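PDB 5J7O: major capsid protein from Faustovirus, which builds the protein shell of a large double-stranded DNA virus as trimers of double jelly-roll subunits. Local coordinates for the interface of chains A and B. Residues are numbered along the deposited sequence; one frame, centred on the assembly and turned at random. Chains: chain A/B, major capsid protein.

The interface of chains A and B. Residues chain A 69, 71, 102, 306, 397; chain B 537, 553, 570-573, 581.
The phenol oxygen OH of A:Tyr71 and the side-chain amide of B:Asn570 both converge on the carbonyl oxygen of B:Cys572, where two neighbouring double jelly-roll subunits of the capsomer trimer meet. A:Tyr71 OH donates to B:Cys572 O at 2.9 Å and comes in from above the carbonyl plane, 58° out of it. B:Asn570 ND2 reaches the same oxygen from within its own chain at 2.7 Å, nearly along the C=O axis, though the bond is bent at the hydrogen. A:Tyr71 OH also lies 3.1 Å from B:Asn570 ND2, but over the face of the amide, where no N-H points at it, and the two groups meet as neighbours on B:Cys572 O without a hydrogen bond between them. The other end of the amide is held too: B:Asn570 OD1 takes the backbone N-H of B:Cys572 at 2.9 Å, which fixes the rotation of the amide and ties the loop 571-573 back to strand 567-570.

A:Tyr71 leaves strand 69-76 with CG between the backbone N and the carbonyl carbon (chi1 63°), and its ring projects into chain B. Methyl CD2 of B:Leu573 lies above one face of the ring, off its CE2 side (3.8 Å from CE2), the two side chains running past each other in opposite directions. The leucine forks over chain A: CD1 touches A:Met69 SD at 3.8 Å, while CD2 also packs on CG of A:Pro306.

B:Tyr553 reaches A:Tyr71 tip to tip, its OH over the ring face toward CE1, on the same side of the ring as the leucine methyl. The same hydroxyl lies 2.7 Å from A:Asn397 ND2, a likely hydrogen bond from amide to phenol, with the amide and ring planes 64° apart. A:Asp102 stands behind as a second-shell partner: its OD1 accepts from A:Asn397 ND2 on the syn side of the carboxylate, nearly in the plane of the amide, and so orients this group toward B:Tyr553.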
loop_
_atom_site.group_PDB
_atom_site.type_symbol
_atom_site.label_atom_id
_atom_site.label_comp_id
_atom_site.label_asym_id
_atom_site.label_seq_id
_atom_site.Cartn_x
_atom_site.Cartn_y
_atom_site.Cartn_z
ATOM N N MET A 69 -23.544 -7.550 -30.130
ATOM C CA MET A 69 -22.405 -8.401 -29.815
ATOM C C MET A 69 -22.525 -8.886 -28.379
ATOM O O MET A 69 -22.880 -8.112 -27.487
ATOM C CB MET A 69 -21.087 -7.644 -30.010
ATOM C CG MET A 69 -19.866 -8.369 -29.485
ATOM S SD MET A 69 -18.803 -7.260 -28.546
ATOM C CE MET A 69 -19.973 -6.629 -27.349
ATOM N N TYR A 71 -20.618 -11.989 -25.493
ATOM C CA TYR A 71 -19.509 -12.897 -25.248
ATOM C C TYR A 71 -19.880 -13.919 -24.183
ATOM O O TYR A 71 -20.766 -13.697 -23.353
ATOM C CB TYR A 71 -18.224 -12.142 -24.848
ATOM C CG TYR A 71 -18.288 -11.359 -23.550
ATOM C CD1 TYR A 71 -17.985 -11.959 -22.333
ATOM C CD2 TYR A 71 -18.613 -10.008 -23.549
ATOM C CE1 TYR A 71 -18.028 -11.244 -21.151
ATOM C CE2 TYR A 71 -18.657 -9.283 -22.371
ATOM C CZ TYR A 71 -18.365 -9.906 -21.176
ATOM O OH TYR A 71 -18.408 -9.188 -20.002
ATOM N N ASP A 102 -9.741 -12.915 -24.575
ATOM C CA ASP A 102 -8.896 -13.107 -23.403
ATOM C C ASP A 102 -8.918 -14.558 -22.933
ATOM O O ASP A 102 -9.952 -15.230 -22.983
ATOM C CB ASP A 102 -9.339 -12.178 -22.269
ATOM C CG ASP A 102 -10.793 -12.367 -21.887
ATOM O OD1 ASP A 102 -11.665 -11.762 -22.545
ATOM O OD2 ASP A 102 -11.062 -13.109 -20.919
ATOM N N PRO A 306 -10.305 -6.742 -26.148
ATOM C CA PRO A 306 -11.476 -7.144 -26.948
ATOM C C PRO A 306 -11.446 -6.641 -28.382
ATOM O O PRO A 306 -11.843 -7.376 -29.293
ATOM C CB PRO A 306 -12.651 -6.546 -26.163
ATOM C CG PRO A 306 -12.162 -6.472 -24.761
ATOM C CD PRO A 306 -10.694 -6.163 -24.849
ATOM N N ASN A 397 -12.508 -16.606 -23.875
ATOM C CA ASN A 397 -13.619 -15.687 -24.091
ATOM C C ASN A 397 -13.998 -15.719 -25.567
ATOM O O ASN A 397 -13.156 -15.463 -26.433
ATOM C CB ASN A 397 -13.238 -14.274 -23.657
ATOM C CG ASN A 397 -14.449 -13.391 -23.420
ATOM O OD1 ASN A 397 -15.572 -13.750 -23.773
ATOM N ND2 ASN A 397 -14.225 -12.227 -22.820
ATOM N N TYR B 537 -23.002 -17.974 -17.786
ATOM C CA TYR B 537 -21.796 -18.385 -17.081
ATOM C C TYR B 537 -21.982 -19.825 -16.641
ATOM O O TYR B 537 -22.936 -20.133 -15.920
ATOM C CB TYR B 537 -21.516 -17.493 -15.868
ATOM C CG TYR B 537 -20.809 -16.202 -16.192
ATOM C CD1 TYR B 537 -19.435 -16.172 -16.393
ATOM C CD2 TYR B 537 -21.511 -15.009 -16.286
ATOM C CE1 TYR B 537 -18.782 -14.992 -16.687
ATOM C CE2 TYR B 537 -20.867 -13.823 -16.579
ATOM C CZ TYR B 537 -19.503 -13.820 -16.778
ATOM O OH TYR B 537 -18.858 -12.641 -17.070
ATOM N N TYR B 553 -11.131 -6.832 -16.652
ATOM C CA TYR B 553 -12.026 -5.808 -17.169
ATOM C C TYR B 553 -11.935 -4.517 -16.364
ATOM O O TYR B 553 -11.418 -4.483 -15.244
ATOM C CB TYR B 553 -13.474 -6.303 -17.158
ATOM C CG TYR B 553 -13.760 -7.450 -18.098
ATOM C CD1 TYR B 553 -13.591 -8.767 -17.691
ATOM C CD2 TYR B 553 -14.216 -7.217 -19.389
ATOM C CE1 TYR B 553 -13.859 -9.817 -18.547
ATOM C CE2 TYR B 553 -14.486 -8.260 -20.251
ATOM C CZ TYR B 553 -14.307 -9.558 -19.825
ATOM O OH TYR B 553 -14.576 -10.602 -20.681
ATOM N N ASN B 570 -19.885 -10.107 -14.774
ATOM C CA ASN B 570 -19.804 -9.080 -15.805
ATOM C C ASN B 570 -20.509 -9.525 -17.081
ATOM O O ASN B 570 -20.425 -10.690 -17.481
ATOM C CB ASN B 570 -18.344 -8.738 -16.111
ATOM C CG ASN B 570 -18.208 -7.605 -17.106
ATOM O OD1 ASN B 570 -19.139 -6.827 -17.314
ATOM N ND2 ASN B 570 -17.040 -7.504 -17.728
ATOM N N PHE B 571 -21.197 -8.577 -17.725
ATOM C CA PHE B 571 -21.880 -8.826 -18.988
ATOM C C PHE B 571 -21.595 -7.745 -20.025
ATOM O O PHE B 571 -22.204 -7.761 -21.103
ATOM C CB PHE B 571 -23.392 -8.950 -18.771
ATOM C CG PHE B 571 -23.768 -9.911 -17.684
ATOM C CD1 PHE B 571 -23.761 -11.277 -17.916
ATOM C CD2 PHE B 571 -24.129 -9.450 -16.430
ATOM C CE1 PHE B 571 -24.110 -12.163 -16.916
ATOM C CE2 PHE B 571 -24.478 -10.332 -15.427
ATOM C CZ PHE B 571 -24.468 -11.690 -15.670
ATOM N N CYS B 572 -20.701 -6.807 -19.728
ATOM C CA CYS B 572 -20.300 -5.775 -20.671
ATOM C C CYS B 572 -18.782 -5.774 -20.795
ATOM O O CYS B 572 -18.069 -6.340 -19.962
ATOM C CB CYS B 572 -20.795 -4.386 -20.241
ATOM S SG CYS B 572 -20.074 -3.782 -18.700
ATOM N N LEU B 573 -18.292 -5.126 -21.853
ATOM C CA LEU B 573 -16.856 -5.101 -22.100
ATOM C C LEU B 573 -16.137 -4.070 -21.242
ATOM O O LEU B 573 -14.964 -4.263 -20.906
ATOM C CB LEU B 573 -16.576 -4.828 -23.578
ATOM C CG LEU B 573 -16.837 -5.977 -24.552
ATOM C CD1 LEU B 573 -16.526 -5.546 -25.975
ATOM C CD2 LEU B 573 -16.017 -7.198 -24.165
ATOM N N SER B 581 -21.733 -1.145 -23.629
ATOM C CA SER B 581 -20.799 -2.106 -24.206
ATOM C C SER B 581 -21.247 -3.554 -24.016
ATOM O O SER B 581 -20.401 -4.455 -24.046
ATOM C CB SER B 581 -19.401 -1.917 -23.600
ATOM O OG SER B 581 -19.447 -1.962 -22.184
#